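Local coordinates for protein trichomaglin (Trichosanthes lepiniana, PDB 1SGL) that is an S-like ribonuclease of the T2 family and probably cleaves single-stranded RNA, at residues C57-F71 / E103-W117. Residues are numbered along the deposited sequence; the frame is centred on the assembly and turned at random.
With SO4 (sulfate ion), chain B.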
loop_
_atom_site.group_PDB
_atom_site.type_symbol
_atom_site.label_atom_id
_atom_site.label_comp_id
_atom_site.label_asym_id
_atom_site.label_seq_id
_atom_site.Cartn_x
_atom_site.Cartn_y
_atom_site.Cartn_z
ATOM N N CYS A 57 -7.038 -6.443 15.132
ATOM C CA CYS A 57 -8.373 -6.272 15.700
ATOM C C CYS A 57 -8.197 -5.946 17.177
ATOM O O CYS A 57 -8.330 -6.821 18.030
ATOM C CB CYS A 57 -9.175 -7.565 15.544
ATOM S SG CYS A 57 -9.271 -8.176 13.832
ATOM N N CYS A 58 -7.915 -4.682 17.471
ATOM C CA CYS A 58 -7.673 -4.251 18.843
ATOM C C CYS A 58 -8.812 -3.572 19.591
ATOM O O CYS A 58 -8.684 -3.306 20.786
ATOM C CB CYS A 58 -6.442 -3.337 18.880
ATOM S SG CYS A 58 -4.874 -4.227 18.622
ATOM N N THR A 59 -9.924 -3.294 18.921
ATOM C CA THR A 59 -11.022 -2.622 19.608
ATOM C C THR A 59 -12.380 -3.283 19.425
ATOM O O THR A 59 -13.325 -2.969 20.150
ATOM C CB THR A 59 -11.156 -1.157 19.146
ATOM O OG1 THR A 59 -12.007 -0.442 20.054
ATOM C CG2 THR A 59 -11.776 -1.093 17.759
ATOM N N GLY A 60 -12.483 -4.194 18.465
ATOM C CA GLY A 60 -13.763 -4.831 18.224
ATOM C C GLY A 60 -14.787 -3.756 17.897
ATOM O O GLY A 60 -15.982 -3.918 18.153
ATOM N N GLY A 61 -14.304 -2.646 17.340
ATOM C CA GLY A 61 -15.176 -1.540 16.981
ATOM C C GLY A 61 -15.633 -1.629 15.536
ATOM O O GLY A 61 -14.812 -1.714 14.617
ATOM N N SER A 62 -16.950 -1.595 15.339
ATOM C CA SER A 62 -17.549 -1.691 14.012
ATOM C C SER A 62 -17.207 -0.540 13.071
ATOM O O SER A 62 -17.435 0.628 13.388
ATOM C CB SER A 62 -19.068 -1.800 14.142
ATOM O OG SER A 62 -19.423 -2.922 14.931
ATOM N N PHE A 63 -16.661 -0.883 11.906
ATOM C CA PHE A 63 -16.294 0.106 10.902
ATOM C C PHE A 63 -17.528 0.868 10.414
ATOM O O PHE A 63 -18.506 0.273 9.963
ATOM C CB PHE A 63 -15.621 -0.574 9.715
ATOM C CG PHE A 63 -15.391 0.340 8.551
ATOM C CD1 PHE A 63 -14.518 1.416 8.657
ATOM C CD2 PHE A 63 -16.064 0.140 7.352
ATOM C CE1 PHE A 63 -14.321 2.278 7.580
ATOM C CE2 PHE A 63 -15.873 0.996 6.276
ATOM C CZ PHE A 63 -15.003 2.063 6.390
ATOM N N ASP A 64 -17.470 2.189 10.500
ATOM C CA ASP A 64 -18.582 3.029 10.081
ATOM C C ASP A 64 -18.233 3.778 8.796
ATOM O O ASP A 64 -17.477 4.745 8.823
ATOM C CB ASP A 64 -18.905 4.026 11.192
ATOM C CG ASP A 64 -20.144 4.838 10.904
ATOM O OD1 ASP A 64 -20.641 4.791 9.759
ATOM O OD2 ASP A 64 -20.613 5.534 11.825
ATOM N N PRO A 65 -18.789 3.346 7.652
ATOM C CA PRO A 65 -18.531 3.982 6.355
ATOM C C PRO A 65 -18.803 5.490 6.312
ATOM O O PRO A 65 -18.203 6.205 5.504
ATOM C CB PRO A 65 -19.449 3.214 5.408
ATOM C CG PRO A 65 -19.540 1.870 6.027
ATOM C CD PRO A 65 -19.694 2.193 7.493
ATOM N N ASP A 66 -19.702 5.976 7.169
ATOM C CA ASP A 66 -20.031 7.401 7.184
ATOM C C ASP A 66 -18.827 8.296 7.443
ATOM O O ASP A 66 -18.746 9.397 6.908
ATOM C CB ASP A 66 -21.093 7.727 8.244
ATOM C CG ASP A 66 -22.427 7.031 7.994
ATOM O OD1 ASP A 66 -22.707 6.607 6.853
ATOM O OD2 ASP A 66 -23.212 6.925 8.957
ATOM N N GLU A 67 -17.891 7.824 8.259
ATOM C CA GLU A 67 -16.713 8.614 8.605
ATOM C C GLU A 67 -15.645 8.746 7.516
ATOM O O GLU A 67 -14.596 9.345 7.741
ATOM C CB GLU A 67 -16.085 8.055 9.881
ATOM C CG GLU A 67 -16.963 8.237 11.107
ATOM C CD GLU A 67 -16.445 7.479 12.316
ATOM O OE1 GLU A 67 -15.212 7.449 12.528
ATOM O OE2 GLU A 67 -17.276 6.922 13.062
ATOM N N ILE A 68 -15.925 8.198 6.339
ATOM C CA ILE A 68 -15.005 8.249 5.201
ATOM C C ILE A 68 -15.269 9.452 4.292
ATOM O O ILE A 68 -14.359 9.943 3.624
ATOM C CB ILE A 68 -15.143 6.971 4.325
ATOM C CG1 ILE A 68 -14.374 5.815 4.951
ATOM C CG2 ILE A 68 -14.646 7.230 2.915
ATOM C CD1 ILE A 68 -14.480 4.533 4.151
ATOM N N MET A 69 -16.518 9.910 4.283
ATOM C CA MET A 69 -16.983 11.006 3.433
ATOM C C MET A 69 -15.998 11.966 2.782
ATOM O O MET A 69 -15.872 11.997 1.553
ATOM C CB MET A 69 -18.049 11.829 4.157
ATOM C CG MET A 69 -18.334 13.152 3.459
ATOM S SD MET A 69 -19.814 13.941 4.032
ATOM C CE MET A 69 -20.585 14.361 2.442
ATOM N N PRO A 70 -15.302 12.781 3.582
ATOM C CA PRO A 70 -14.358 13.713 2.964
ATOM C C PRO A 70 -13.160 13.070 2.259
ATOM O O PRO A 70 -12.232 13.771 1.866
ATOM C CB PRO A 70 -13.933 14.595 4.137
ATOM C CG PRO A 70 -13.987 13.650 5.292
ATOM C CD PRO A 70 -15.265 12.873 5.053
ATOM N N PHE A 71 -13.177 11.754 2.081
ATOM C CA PHE A 71 -12.050 11.080 1.437
ATOM C C PHE A 71 -12.462 10.119 0.329
ATOM O O PHE A 71 -11.606 9.590 -0.379
ATOM C CB PHE A 71 -11.248 10.283 2.475
ATOM C CG PHE A 71 -10.799 11.089 3.660
ATOM C CD1 PHE A 71 -10.964 10.591 4.949
ATOM C CD2 PHE A 71 -10.178 12.321 3.492
ATOM C CE1 PHE A 71 -10.516 11.305 6.060
ATOM C CE2 PHE A 71 -9.726 13.044 4.593
ATOM C CZ PHE A 71 -9.895 12.534 5.881
ATOM N N GLU A 103 -10.087 -1.948 10.836
ATOM C CA GLU A 103 -10.391 -2.803 11.978
ATOM C C GLU A 103 -9.213 -3.694 12.390
ATOM O O GLU A 103 -8.886 -3.809 13.568
ATOM C CB GLU A 103 -11.604 -3.684 11.675
ATOM C CG GLU A 103 -12.904 -2.933 11.400
ATOM C CD GLU A 103 -14.100 -3.875 11.284
ATOM O OE1 GLU A 103 -13.964 -4.948 10.650
ATOM O OE2 GLU A 103 -15.181 -3.547 11.819
ATOM N N LYS A 104 -8.580 -4.321 11.412
ATOM C CA LYS A 104 -7.469 -5.214 11.692
ATOM C C LYS A 104 -6.185 -4.515 12.151
ATOM O O LYS A 104 -5.460 -5.046 12.997
ATOM C CB LYS A 104 -7.179 -6.068 10.456
ATOM C CG LYS A 104 -6.273 -7.255 10.712
ATOM C CD LYS A 104 -6.062 -8.064 9.442
ATOM C CE LYS A 104 -5.102 -9.216 9.679
ATOM N NZ LYS A 104 -4.802 -9.944 8.410
ATOM N N HIS A 105 -5.910 -3.321 11.627
ATOM C CA HIS A 105 -4.676 -2.625 11.983
ATOM C C HIS A 105 -4.816 -1.238 12.599
ATOM O O HIS A 105 -4.123 -0.908 13.565
ATOM C CB HIS A 105 -3.774 -2.521 10.750
ATOM C CG HIS A 105 -3.510 -3.831 10.079
ATOM N ND1 HIS A 105 -2.918 -4.892 10.728
ATOM C CD2 HIS A 105 -3.749 -4.248 8.813
ATOM C CE1 HIS A 105 -2.804 -5.909 9.892
ATOM N NE2 HIS A 105 -3.300 -5.544 8.722
ATOM N N GLY A 106 -5.693 -0.420 12.029
ATOM C CA GLY A 106 -5.872 0.929 12.536
ATOM C C GLY A 106 -6.251 0.993 14.001
ATOM O O GLY A 106 -5.851 1.911 14.713
ATOM N N THR A 107 -7.032 0.022 14.456
ATOM C CA THR A 107 -7.466 -0.010 15.849
ATOM C C THR A 107 -6.276 -0.254 16.776
ATOM O O THR A 107 -6.247 0.235 17.904
ATOM C CB THR A 107 -8.525 -1.110 16.071
ATOM O OG1 THR A 107 -8.000 -2.372 15.650
ATOM C CG2 THR A 107 -9.781 -0.809 15.264
ATOM N N CYS A 108 -5.290 -0.995 16.280
ATOM C CA CYS A 108 -4.091 -1.305 17.047
ATOM C C CYS A 108 -3.063 -0.171 17.018
ATOM O O CYS A 108 -1.975 -0.297 17.588
ATOM C CB CYS A 108 -3.447 -2.586 16.508
ATOM S SG CYS A 108 -4.493 -4.078 16.630
ATOM N N ALA A 109 -3.406 0.930 16.352
ATOM C CA ALA A 109 -2.503 2.074 16.249
ATOM C C ALA A 109 -2.814 3.146 17.287
ATOM O O ALA A 109 -2.107 4.152 17.389
ATOM C CB ALA A 109 -2.570 2.674 14.844
ATOM N N SER A 110 -3.881 2.939 18.050
ATOM C CA SER A 110 -4.249 3.892 19.089
ATOM C C SER A 110 -3.175 3.814 20.166
ATOM O O SER A 110 -2.619 2.742 20.412
ATOM C CB SER A 110 -5.608 3.526 19.688
ATOM O OG SER A 110 -5.942 4.413 20.742
ATOM N N PRO A 111 -2.877 4.939 20.841
ATOM C CA PRO A 111 -3.446 6.283 20.704
ATOM C C PRO A 111 -2.718 7.214 19.727
ATOM O O PRO A 111 -3.019 8.404 19.668
ATOM C CB PRO A 111 -3.371 6.810 22.123
ATOM C CG PRO A 111 -2.017 6.308 22.535
ATOM C CD PRO A 111 -2.035 4.863 22.049
ATOM N N VAL A 112 -1.752 6.693 18.979
ATOM C CA VAL A 112 -1.034 7.534 18.025
ATOM C C VAL A 112 -2.039 7.964 16.961
ATOM O O VAL A 112 -2.025 9.100 16.496
ATOM C CB VAL A 112 0.132 6.774 17.353
ATOM C CG1 VAL A 112 0.954 7.734 16.520
ATOM C CG2 VAL A 112 0.999 6.103 18.413
ATOM N N ILE A 113 -2.902 7.032 16.578
ATOM C CA ILE A 113 -3.955 7.287 15.604
ATOM C C ILE A 113 -5.255 6.958 16.326
ATOM O O ILE A 113 -5.441 5.835 16.788
ATOM C CB ILE A 113 -3.834 6.373 14.360
ATOM C CG1 ILE A 113 -2.559 6.717 13.584
ATOM C CG2 ILE A 113 -5.071 6.529 13.477
ATOM C CD1 ILE A 113 -2.353 5.889 12.337
ATOM N N LYS A 114 -6.145 7.934 16.438
ATOM C CA LYS A 114 -7.409 7.710 17.133
ATOM C C LYS A 114 -8.628 7.816 16.230
ATOM O O LYS A 114 -9.014 8.907 15.824
ATOM C CB LYS A 114 -7.564 8.705 18.286
ATOM C CG LYS A 114 -6.491 8.602 19.361
ATOM C CD LYS A 114 -6.747 9.599 20.483
ATOM C CE LYS A 114 -5.649 9.554 21.536
ATOM N NZ LYS A 114 -5.953 10.459 22.683
ATOM N N GLY A 115 -9.229 6.677 15.915
ATOM C CA GLY A 115 -10.420 6.688 15.089
ATOM C C GLY A 115 -10.240 6.611 13.587
ATOM O O GLY A 115 -9.174 6.923 13.044
ATOM N N GLU A 116 -11.317 6.200 12.923
ATOM C CA GLU A 116 -11.362 6.054 11.473
ATOM C C GLU A 116 -10.858 7.253 10.700
ATOM O O GLU A 116 -9.933 7.145 9.904
ATOM C CB GLU A 116 -12.788 5.775 11.017
ATOM C CG GLU A 116 -13.217 4.356 11.171
ATOM C CD GLU A 116 -14.604 4.133 10.620
ATOM O OE1 GLU A 116 -14.826 4.445 9.432
ATOM O OE2 GLU A 116 -15.466 3.647 11.374
ATOM N N TRP A 117 -11.498 8.391 10.928
ATOM C CA TRP A 117 -11.153 9.619 10.234
ATOM C C TRP A 117 -9.656 9.882 10.162
ATOM O O TRP A 117 -9.093 10.040 9.079
ATOM C CB TRP A 117 -11.831 10.808 10.904
ATOM C CG TRP A 117 -11.914 11.971 9.998
ATOM C CD1 TRP A 117 -12.712 12.092 8.898
ATOM C CD2 TRP A 117 -11.146 13.173 10.077
ATOM N NE1 TRP A 117 -12.488 13.299 8.285
ATOM C CE2 TRP A 117 -11.531 13.984 8.987
ATOM C CE3 TRP A 117 -10.166 13.645 10.961
ATOM C CZ2 TRP A 117 -10.970 15.248 8.755
ATOM C CZ3 TRP A 117 -9.606 14.903 10.731
ATOM C CH2 TRP A 117 -10.012 15.689 9.634
HETATM S S SO4 B . -3.161 -7.469 5.548
HETATM O O1 SO4 B . -2.921 -8.899 5.812
HETATM O O2 SO4 B . -4.050 -6.931 6.593
HETATM O O3 SO4 B . -3.801 -7.322 4.231
HETATM O O4 SO4 B . -1.882 -6.729 5.550
HETATM O O HOH W 1 -13.811 6.161 14.687
#
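Trp-117 overlaps Phe-71 at one end of the contact: Phe-71 CZ lies over one face of the indole near its rim, 3.6 Å from Trp-117 NE1, with the ring planes 31° apart. Pro-70 CG and the carbonyl O of Glu-67 meet the indole at its edge. Earlier in the loop, Glu-116 reaches in from the start of helix 116-129, its chain extended beyond CG, and OE2 accepts from Asp-64 N at 2.6 Å on the syn side, somewhat out of the carboxylate plane but nearly straight at 167°. The carboxylate of Glu-67 stacks on that of Glu-116, planes 19° apart, and a water joins Glu-67 OE1 to Glu-116 N. Glu-103 OE2 takes Phe-63 N at 3.0 Å on its anti side, again tilted from the plane, while OE1 is hydrogen-bonded to Ser-89 OG. Thr-107 OG1 serves twice, accepting from Cys-58 N at 2.9 Å and donating to Glu-103 O at 2.7 Å. The disulfide from Cys-58 SG to Cys-108 SG (2.0 Å) closes the other end, and Cys-57, whose N donates to Lys-104 O, is itself disulfide-bonded to Cys-90. Beyond the contact, His-105 NE2 binds a sulfate also held by His-43 and Gln-101, consistent with a phosphate site of this family. Two buried glutamates thus receive backbone N-H groups of the 57-71 loop, and the stacked carboxylates would tend to raise one pKa, partly offset by the water and Asp-64 N-H.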